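Local coordinates for protein phospholipase C-beta (PLC-beta) (Sepia officinalis, PDB 3QR0) that belongs to the phospholipase C-beta family, multidomain enzymes that join a PH domain, EF-hand-like modules, a TIM-barrel-like catalytic core and a C2 domain, at residues Val18-Phe28 / Glu40-Gly49; Asn324-Asn335 / Gly621-Arg630. All blocks are in the same frame, centred on the assembly; numbering follows the deposited sequence.

Contact 1 and contact 2 lie in different modules of one chain. Residues 18-28 and 40-49 lie on the first hairpin of the PH domain and the short helix before it, whereas residues 324-335 and 621-630 bring the X and Y family regions of the TIM-barrel-like core together, although 285 residues lie between them. The centres of the two contacts are about 41 Å apart and their nearest atoms about 22 Å. Both rest on antiparallel backbone pairing, local in contact 1 and between distant parts in contact 2. The calcium ion, bound by N339, E368, D370 and E417, belongs to the same core as contact 2; N339 comes four residues after N335, which ends 324-335.

Contact 1 (Val18-Phe28 / Glu40-Gly49); sequences VPEQLIKGDKF and EILLRVDPKG
In the plane of the R44 guanidinium, at its edge, sits the carbonyl oxygen of I23, while the F28 ring is met obliquely by L43 CB, 3.7 Å from F28 CD2. R44, F28 and L43 lie on the first antiparallel hairpin of the PH domain, strands 26-31 and 39-45; I23 belongs to the short helix 20-24 just before it. R44 grips I23 O side-on with two nitrogens, NE at 2.9 Å and NH2 at 3.0 Å; a bend at chi3 (70°) turns the guanidinium back to the helix end. F28, I41 and L43 share the sheet face that packs on L122 of strand 118-124, and W133 meets the F28 ring edge-to-face. Backbone bonds in both directions join D26 to L43 and F28 to I41. Beyond the paired residues V45 N bonds to L22 O of helix 20-24. V45 splits its branches: CG2 lies against L22 CB at 3.8 Å, and CG1 meets V18 CG1 at 3.9 Å. On the other face the K27 chain leans on E40, but K27 NZ stays 4.2 Å from E40 OE2, too far for a salt bridge. Water 2 donates to I23 O (2.8 Å) and V45 O (2.7 Å).

Contact 2 (Asn324-Asn335 / Gly621-Arg630); sequences NMKLTLAAYYIN and GYLLKPEFMR
Backbone hydrogen bonds zip Y333 to L623 in both directions and run on from K625 N to A331 O and from N335 N to G621 O, making a two-stranded antiparallel sheet between the X and Y regions of the TIM-barrel-like core. CH-pi contacts come next. K625 CG sits over the centre of the Y333 ring, 3.6 Å from its centroid and 11° off the normal. L624 CD1 covers a face of Y332, and I334 CG2 lies over Y622, offset toward the rim. Among the apolar contacts, M325 CE reaches Y622 CB at 3.5 Å because its chain folds at chi2 and chi3, and L329 CD2 comes to the edge of the same ring. Aliphatic R630 CD touches A331 CB at 3.6 Å. Polar ends are bonded within a segment or beyond the contact: Y332 OH donates to N324 O and accepts from L327 N, Y622 OH bonds to P411 O, and Y333 OH to W589 O. R630 NE bonds to K625 O at 2.8 Å. K625 NZ is held by the carbonyl oxygens of G592 and N564; the buried lysine thus pairs a CH-pi contact with polar bonds at its tip, its ammonium, probably charged, met by carbonyl dipoles.

Contact 1 (Val18-Phe28 / Glu40-Gly49)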
# COMPACT_ATOMS: atom_id res chain seq x y z
N VAL A 18 -14.72 -9.74 15.80
CA VAL A 18 -16.03 -9.63 15.17
C VAL A 18 -17.12 -9.86 16.21
O VAL A 18 -17.20 -10.94 16.77
CB VAL A 18 -16.20 -10.64 14.02
CG1 VAL A 18 -17.54 -10.44 13.31
CG2 VAL A 18 -15.06 -10.49 13.02
N PRO A 19 -17.98 -8.85 16.45
CA PRO A 19 -19.06 -9.03 17.43
C PRO A 19 -19.98 -10.19 17.07
O PRO A 19 -20.21 -10.44 15.89
CB PRO A 19 -19.84 -7.71 17.34
CG PRO A 19 -18.89 -6.73 16.78
CD PRO A 19 -17.99 -7.50 15.87
N GLU A 20 -20.50 -10.87 18.09
CA GLU A 20 -21.46 -11.96 17.87
C GLU A 20 -22.63 -11.53 16.97
O GLU A 20 -23.15 -12.33 16.19
CB GLU A 20 -21.98 -12.51 19.20
CG GLU A 20 -21.09 -13.59 19.81
CD GLU A 20 -21.20 -14.92 19.07
OE1 GLU A 20 -22.30 -15.50 19.04
OE2 GLU A 20 -20.17 -15.38 18.52
N GLN A 21 -23.04 -10.26 17.09
CA GLN A 21 -24.11 -9.69 16.26
C GLN A 21 -23.83 -9.83 14.76
O GLN A 21 -24.73 -10.18 14.00
CB GLN A 21 -24.32 -8.22 16.61
CG GLN A 21 -25.48 -7.54 15.86
CD GLN A 21 -25.56 -6.05 16.12
OE1 GLN A 21 -25.09 -5.56 17.15
NE2 GLN A 21 -26.17 -5.31 15.20
N LEU A 22 -22.59 -9.56 14.35
CA LEU A 22 -22.22 -9.65 12.93
C LEU A 22 -22.00 -11.10 12.49
O LEU A 22 -22.19 -11.42 11.31
CB LEU A 22 -20.97 -8.82 12.61
CG LEU A 22 -20.94 -7.32 12.95
CD1 LEU A 22 -20.23 -6.55 11.85
CD2 LEU A 22 -22.32 -6.74 13.23
N ILE A 23 -21.58 -11.95 13.42
CA ILE A 23 -21.40 -13.38 13.15
C ILE A 23 -22.75 -14.05 12.91
O ILE A 23 -22.91 -14.84 11.98
CB ILE A 23 -20.65 -14.07 14.31
CG1 ILE A 23 -19.20 -13.59 14.36
CG2 ILE A 23 -20.69 -15.59 14.17
CD1 ILE A 23 -18.40 -14.14 15.51
N LYS A 24 -23.72 -13.74 13.77
CA LYS A 24 -25.10 -14.17 13.59
C LYS A 24 -25.69 -13.53 12.33
O LYS A 24 -26.29 -14.21 11.50
CB LYS A 24 -25.93 -13.79 14.82
CG LYS A 24 -27.44 -13.87 14.63
CD LYS A 24 -28.18 -13.39 15.86
CE LYS A 24 -28.28 -11.87 15.93
NZ LYS A 24 -29.18 -11.32 14.89
N GLY A 25 -25.52 -12.22 12.22
CA GLY A 25 -25.91 -11.49 11.02
C GLY A 25 -27.12 -10.61 11.24
O GLY A 25 -27.86 -10.77 12.21
N ASP A 26 -27.31 -9.67 10.32
CA ASP A 26 -28.45 -8.77 10.35
C ASP A 26 -29.18 -8.80 9.00
O ASP A 26 -28.60 -9.17 7.97
CB ASP A 26 -28.00 -7.35 10.70
CG ASP A 26 -27.90 -7.11 12.21
OD1 ASP A 26 -28.86 -7.44 12.94
OD2 ASP A 26 -26.86 -6.59 12.66
N LYS A 27 -30.45 -8.43 9.04
CA LYS A 27 -31.29 -8.41 7.85
C LYS A 27 -31.10 -7.09 7.12
O LYS A 27 -31.07 -6.03 7.75
CB LYS A 27 -32.76 -8.62 8.23
CG LYS A 27 -33.01 -9.93 8.98
CD LYS A 27 -34.29 -9.92 9.82
CE LYS A 27 -35.48 -10.53 9.10
NZ LYS A 27 -36.53 -10.99 10.05
N PHE A 28 -30.93 -7.16 5.81
CA PHE A 28 -30.82 -5.97 4.96
C PHE A 28 -31.63 -6.17 3.70
O PHE A 28 -31.81 -7.30 3.25
CB PHE A 28 -29.37 -5.73 4.53
CG PHE A 28 -28.44 -5.34 5.64
CD1 PHE A 28 -28.13 -4.00 5.86
CD2 PHE A 28 -27.82 -6.31 6.42
CE1 PHE A 28 -27.24 -3.63 6.86
CE2 PHE A 28 -26.94 -5.95 7.43
CZ PHE A 28 -26.65 -4.61 7.65
N GLU A 40 -34.43 -9.24 0.34
CA GLU A 40 -34.00 -9.24 1.73
C GLU A 40 -32.96 -10.33 1.93
O GLU A 40 -33.18 -11.48 1.52
CB GLU A 40 -35.18 -9.46 2.67
CG GLU A 40 -34.83 -9.23 4.14
CD GLU A 40 -35.89 -9.76 5.07
OE1 GLU A 40 -37.07 -9.45 4.86
OE2 GLU A 40 -35.53 -10.50 6.01
N ILE A 41 -31.84 -9.97 2.54
CA ILE A 41 -30.77 -10.92 2.81
C ILE A 41 -30.39 -10.92 4.29
O ILE A 41 -30.63 -9.94 5.00
CB ILE A 41 -29.51 -10.61 1.96
CG1 ILE A 41 -28.91 -9.25 2.34
CG2 ILE A 41 -29.86 -10.64 0.48
CD1 ILE A 41 -27.47 -9.07 1.89
N LEU A 42 -29.81 -12.03 4.74
CA LEU A 42 -29.14 -12.09 6.03
C LEU A 42 -27.65 -11.97 5.76
O LEU A 42 -27.03 -12.91 5.26
CB LEU A 42 -29.44 -13.40 6.75
CG LEU A 42 -28.74 -13.60 8.10
CD1 LEU A 42 -29.23 -12.56 9.12
CD2 LEU A 42 -28.97 -15.03 8.62
N LEU A 43 -27.09 -10.80 6.05
CA LEU A 43 -25.67 -10.53 5.83
C LEU A 43 -24.89 -10.98 7.06
O LEU A 43 -25.31 -10.73 8.19
CB LEU A 43 -25.45 -9.04 5.57
CG LEU A 43 -24.05 -8.59 5.12
CD1 LEU A 43 -23.68 -9.25 3.79
CD2 LEU A 43 -23.99 -7.07 5.01
N ARG A 44 -23.78 -11.67 6.85
CA ARG A 44 -22.97 -12.17 7.96
C ARG A 44 -21.48 -11.94 7.71
O ARG A 44 -21.06 -11.79 6.56
CB ARG A 44 -23.23 -13.67 8.18
CG ARG A 44 -24.70 -14.03 8.36
CD ARG A 44 -24.89 -15.52 8.48
NE ARG A 44 -24.36 -16.02 9.75
CZ ARG A 44 -24.24 -17.31 10.07
NH1 ARG A 44 -24.60 -18.25 9.20
NH2 ARG A 44 -23.76 -17.65 11.26
N VAL A 45 -20.72 -11.90 8.80
CA VAL A 45 -19.25 -11.85 8.75
C VAL A 45 -18.73 -13.15 9.35
O VAL A 45 -19.26 -13.64 10.35
CB VAL A 45 -18.70 -10.66 9.57
CG1 VAL A 45 -17.18 -10.55 9.42
CG2 VAL A 45 -19.39 -9.35 9.14
N ASP A 46 -17.69 -13.73 8.76
CA ASP A 46 -17.08 -14.90 9.39
C ASP A 46 -16.38 -14.46 10.69
O ASP A 46 -16.06 -13.28 10.87
CB ASP A 46 -16.12 -15.61 8.45
CG ASP A 46 -14.86 -14.82 8.22
OD1 ASP A 46 -13.83 -15.15 8.85
OD2 ASP A 46 -14.91 -13.86 7.42
N PRO A 47 -16.15 -15.41 11.62
CA PRO A 47 -15.58 -15.03 12.91
C PRO A 47 -14.19 -14.37 12.88
O PRO A 47 -13.80 -13.75 13.87
CB PRO A 47 -15.51 -16.36 13.67
CG PRO A 47 -16.50 -17.23 13.02
CD PRO A 47 -16.51 -16.84 11.57
N LYS A 48 -13.46 -14.48 11.77
CA LYS A 48 -12.13 -13.85 11.66
C LYS A 48 -12.13 -12.51 10.93
O LYS A 48 -11.08 -11.90 10.77
CB LYS A 48 -11.15 -14.80 10.95
CG LYS A 48 -10.92 -16.12 11.68
CD LYS A 48 -10.30 -15.90 13.05
CE LYS A 48 -9.63 -17.17 13.57
NZ LYS A 48 -8.83 -16.90 14.80
N GLY A 49 -13.31 -12.05 10.49
CA GLY A 49 -13.42 -10.77 9.78
C GLY A 49 -12.76 -10.76 8.41
O GLY A 49 -12.11 -9.78 8.04
O HOH W 1 -13.46 -12.30 16.03
O HOH W 2 -20.71 -15.86 10.52

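Contact 2 (Asn324-Asn335 / Gly621-Arg630)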
# COMPACT_ATOMS: atom_id res chain seq x y z
N ASN A 324 8.59 8.34 15.34
CA ASN A 324 8.53 9.63 16.02
C ASN A 324 7.82 10.63 15.11
O ASN A 324 8.37 11.03 14.07
CB ASN A 324 9.96 10.10 16.34
CG ASN A 324 10.01 11.48 16.95
OD1 ASN A 324 9.00 12.06 17.34
ND2 ASN A 324 11.22 12.03 17.05
N MET A 325 6.61 11.02 15.50
CA MET A 325 5.79 11.96 14.73
C MET A 325 5.90 13.39 15.25
O MET A 325 5.10 14.26 14.87
CB MET A 325 4.32 11.52 14.77
CG MET A 325 4.08 10.10 14.24
SD MET A 325 4.76 9.85 12.58
CE MET A 325 3.75 10.96 11.61
N LYS A 326 6.89 13.66 16.09
CA LYS A 326 7.03 14.96 16.75
C LYS A 326 8.27 15.74 16.29
O LYS A 326 8.87 16.47 17.07
CB LYS A 326 7.02 14.77 18.27
CG LYS A 326 5.76 14.07 18.78
CD LYS A 326 5.82 13.83 20.28
CE LYS A 326 4.58 13.11 20.78
NZ LYS A 326 4.42 13.23 22.26
N LEU A 327 8.64 15.58 15.02
CA LEU A 327 9.66 16.43 14.41
C LEU A 327 9.00 17.34 13.37
O LEU A 327 7.84 17.14 13.01
CB LEU A 327 10.75 15.56 13.76
CG LEU A 327 11.51 14.66 14.75
CD1 LEU A 327 12.47 13.75 14.02
CD2 LEU A 327 12.23 15.50 15.81
N THR A 328 9.74 18.34 12.91
CA THR A 328 9.26 19.26 11.89
C THR A 328 8.72 18.51 10.65
O THR A 328 9.26 17.47 10.28
CB THR A 328 10.37 20.24 11.45
OG1 THR A 328 9.90 21.05 10.38
CG2 THR A 328 11.62 19.47 10.99
N LEU A 329 7.65 19.04 10.03
CA LEU A 329 7.09 18.46 8.79
C LEU A 329 8.13 18.15 7.72
O LEU A 329 8.00 17.18 6.97
CB LEU A 329 6.05 19.41 8.16
CG LEU A 329 4.57 19.20 8.48
CD1 LEU A 329 3.73 20.31 7.84
CD2 LEU A 329 4.09 17.84 8.01
N ALA A 330 9.15 19.01 7.62
CA ALA A 330 10.23 18.84 6.65
C ALA A 330 11.01 17.52 6.83
O ALA A 330 11.71 17.10 5.92
CB ALA A 330 11.18 20.04 6.70
N ALA A 331 10.87 16.89 7.99
CA ALA A 331 11.60 15.66 8.31
C ALA A 331 10.99 14.37 7.75
O ALA A 331 11.54 13.29 7.96
CB ALA A 331 11.75 15.55 9.83
N TYR A 332 9.87 14.46 7.04
CA TYR A 332 9.11 13.28 6.64
C TYR A 332 8.95 13.15 5.14
O TYR A 332 8.89 14.14 4.42
CB TYR A 332 7.72 13.31 7.28
CG TYR A 332 7.78 13.34 8.78
CD1 TYR A 332 7.72 12.16 9.52
CD2 TYR A 332 7.92 14.53 9.46
CE1 TYR A 332 7.79 12.18 10.91
CE2 TYR A 332 8.00 14.56 10.84
CZ TYR A 332 7.94 13.39 11.56
OH TYR A 332 8.02 13.44 12.93
N TYR A 333 8.88 11.91 4.68
CA TYR A 333 8.35 11.63 3.35
C TYR A 333 6.84 11.53 3.53
O TYR A 333 6.37 10.83 4.42
CB TYR A 333 8.91 10.33 2.80
CG TYR A 333 10.40 10.32 2.59
CD1 TYR A 333 11.03 11.31 1.84
CD2 TYR A 333 11.18 9.29 3.11
CE1 TYR A 333 12.40 11.30 1.64
CE2 TYR A 333 12.56 9.27 2.91
CZ TYR A 333 13.16 10.27 2.18
OH TYR A 333 14.53 10.25 1.98
N ILE A 334 6.09 12.25 2.69
CA ILE A 334 4.64 12.39 2.83
C ILE A 334 3.97 11.90 1.54
O ILE A 334 4.26 12.40 0.46
CB ILE A 334 4.26 13.86 3.11
CG1 ILE A 334 5.02 14.40 4.32
CG2 ILE A 334 2.75 13.98 3.33
CD1 ILE A 334 4.71 15.85 4.66
N ASN A 335 3.10 10.90 1.68
CA ASN A 335 2.46 10.24 0.54
C ASN A 335 1.61 11.25 -0.26
O ASN A 335 0.70 11.88 0.31
CB ASN A 335 1.61 9.08 1.08
CG ASN A 335 1.11 8.14 0.00
OD1 ASN A 335 1.36 8.32 -1.19
ND2 ASN A 335 0.37 7.12 0.43
N GLY A 621 0.63 7.59 6.02
CA GLY A 621 1.04 8.47 4.93
C GLY A 621 2.27 9.30 5.27
O GLY A 621 2.65 10.17 4.49
N TYR A 622 2.89 9.03 6.42
CA TYR A 622 4.12 9.70 6.85
C TYR A 622 5.21 8.70 7.19
O TYR A 622 4.97 7.76 7.95
CB TYR A 622 3.84 10.56 8.09
CG TYR A 622 3.12 11.84 7.77
CD1 TYR A 622 1.75 11.85 7.53
CD2 TYR A 622 3.81 13.04 7.68
CE1 TYR A 622 1.09 13.03 7.22
CE2 TYR A 622 3.17 14.21 7.37
CZ TYR A 622 1.81 14.21 7.14
OH TYR A 622 1.18 15.38 6.83
N LEU A 623 6.40 8.90 6.62
CA LEU A 623 7.58 8.11 6.96
C LEU A 623 8.69 9.07 7.36
O LEU A 623 8.97 10.04 6.64
CB LEU A 623 8.03 7.27 5.77
CG LEU A 623 7.07 6.19 5.29
CD1 LEU A 623 7.50 5.65 3.92
CD2 LEU A 623 6.99 5.07 6.31
N LEU A 624 9.32 8.81 8.50
CA LEU A 624 10.41 9.65 8.98
C LEU A 624 11.64 9.43 8.11
O LEU A 624 12.05 8.29 7.89
CB LEU A 624 10.73 9.32 10.44
CG LEU A 624 11.76 10.20 11.15
CD1 LEU A 624 11.25 11.63 11.20
CD2 LEU A 624 12.06 9.68 12.55
N LYS A 625 12.24 10.51 7.62
CA LYS A 625 13.48 10.41 6.84
C LYS A 625 14.63 9.86 7.70
O LYS A 625 14.65 10.04 8.92
CB LYS A 625 13.87 11.76 6.23
CG LYS A 625 12.89 12.26 5.15
CD LYS A 625 13.48 13.40 4.31
CE LYS A 625 13.15 14.75 4.87
NZ LYS A 625 13.87 15.86 4.18
N PRO A 626 15.59 9.16 7.07
CA PRO A 626 16.74 8.68 7.85
C PRO A 626 17.46 9.80 8.60
O PRO A 626 17.52 10.93 8.12
CB PRO A 626 17.65 8.07 6.78
CG PRO A 626 16.73 7.67 5.67
CD PRO A 626 15.61 8.68 5.68
N GLU A 627 17.97 9.49 9.79
CA GLU A 627 18.60 10.50 10.65
C GLU A 627 19.68 11.30 9.92
O GLU A 627 19.74 12.53 10.06
CB GLU A 627 19.21 9.85 11.90
CG GLU A 627 19.58 10.85 12.98
CD GLU A 627 20.10 10.17 14.24
OE1 GLU A 627 20.94 9.25 14.13
OE2 GLU A 627 19.68 10.57 15.35
N PHE A 628 20.51 10.63 9.12
CA PHE A 628 21.59 11.32 8.42
C PHE A 628 21.06 12.40 7.46
O PHE A 628 21.76 13.38 7.21
CB PHE A 628 22.52 10.33 7.69
CG PHE A 628 22.02 9.88 6.36
CD1 PHE A 628 22.46 10.49 5.19
CD2 PHE A 628 21.11 8.83 6.26
CE1 PHE A 628 22.00 10.06 3.94
CE2 PHE A 628 20.64 8.41 5.02
CZ PHE A 628 21.09 9.02 3.86
N MET A 629 19.84 12.22 6.96
CA MET A 629 19.18 13.19 6.08
C MET A 629 18.59 14.38 6.83
O MET A 629 18.20 15.37 6.21
CB MET A 629 18.03 12.53 5.29
CG MET A 629 18.43 11.35 4.43
SD MET A 629 19.18 11.85 2.88
CE MET A 629 17.75 12.50 2.01
N ARG A 630 18.48 14.26 8.15
CA ARG A 630 17.94 15.32 9.00
C ARG A 630 19.02 16.07 9.77
O ARG A 630 18.74 17.11 10.36
CB ARG A 630 16.93 14.73 9.99
CG ARG A 630 15.72 14.08 9.32
CD ARG A 630 14.70 13.59 10.32
NE ARG A 630 14.90 12.18 10.69
CZ ARG A 630 15.31 11.74 11.88
NH1 ARG A 630 15.58 12.58 12.87
NH2 ARG A 630 15.44 10.44 12.08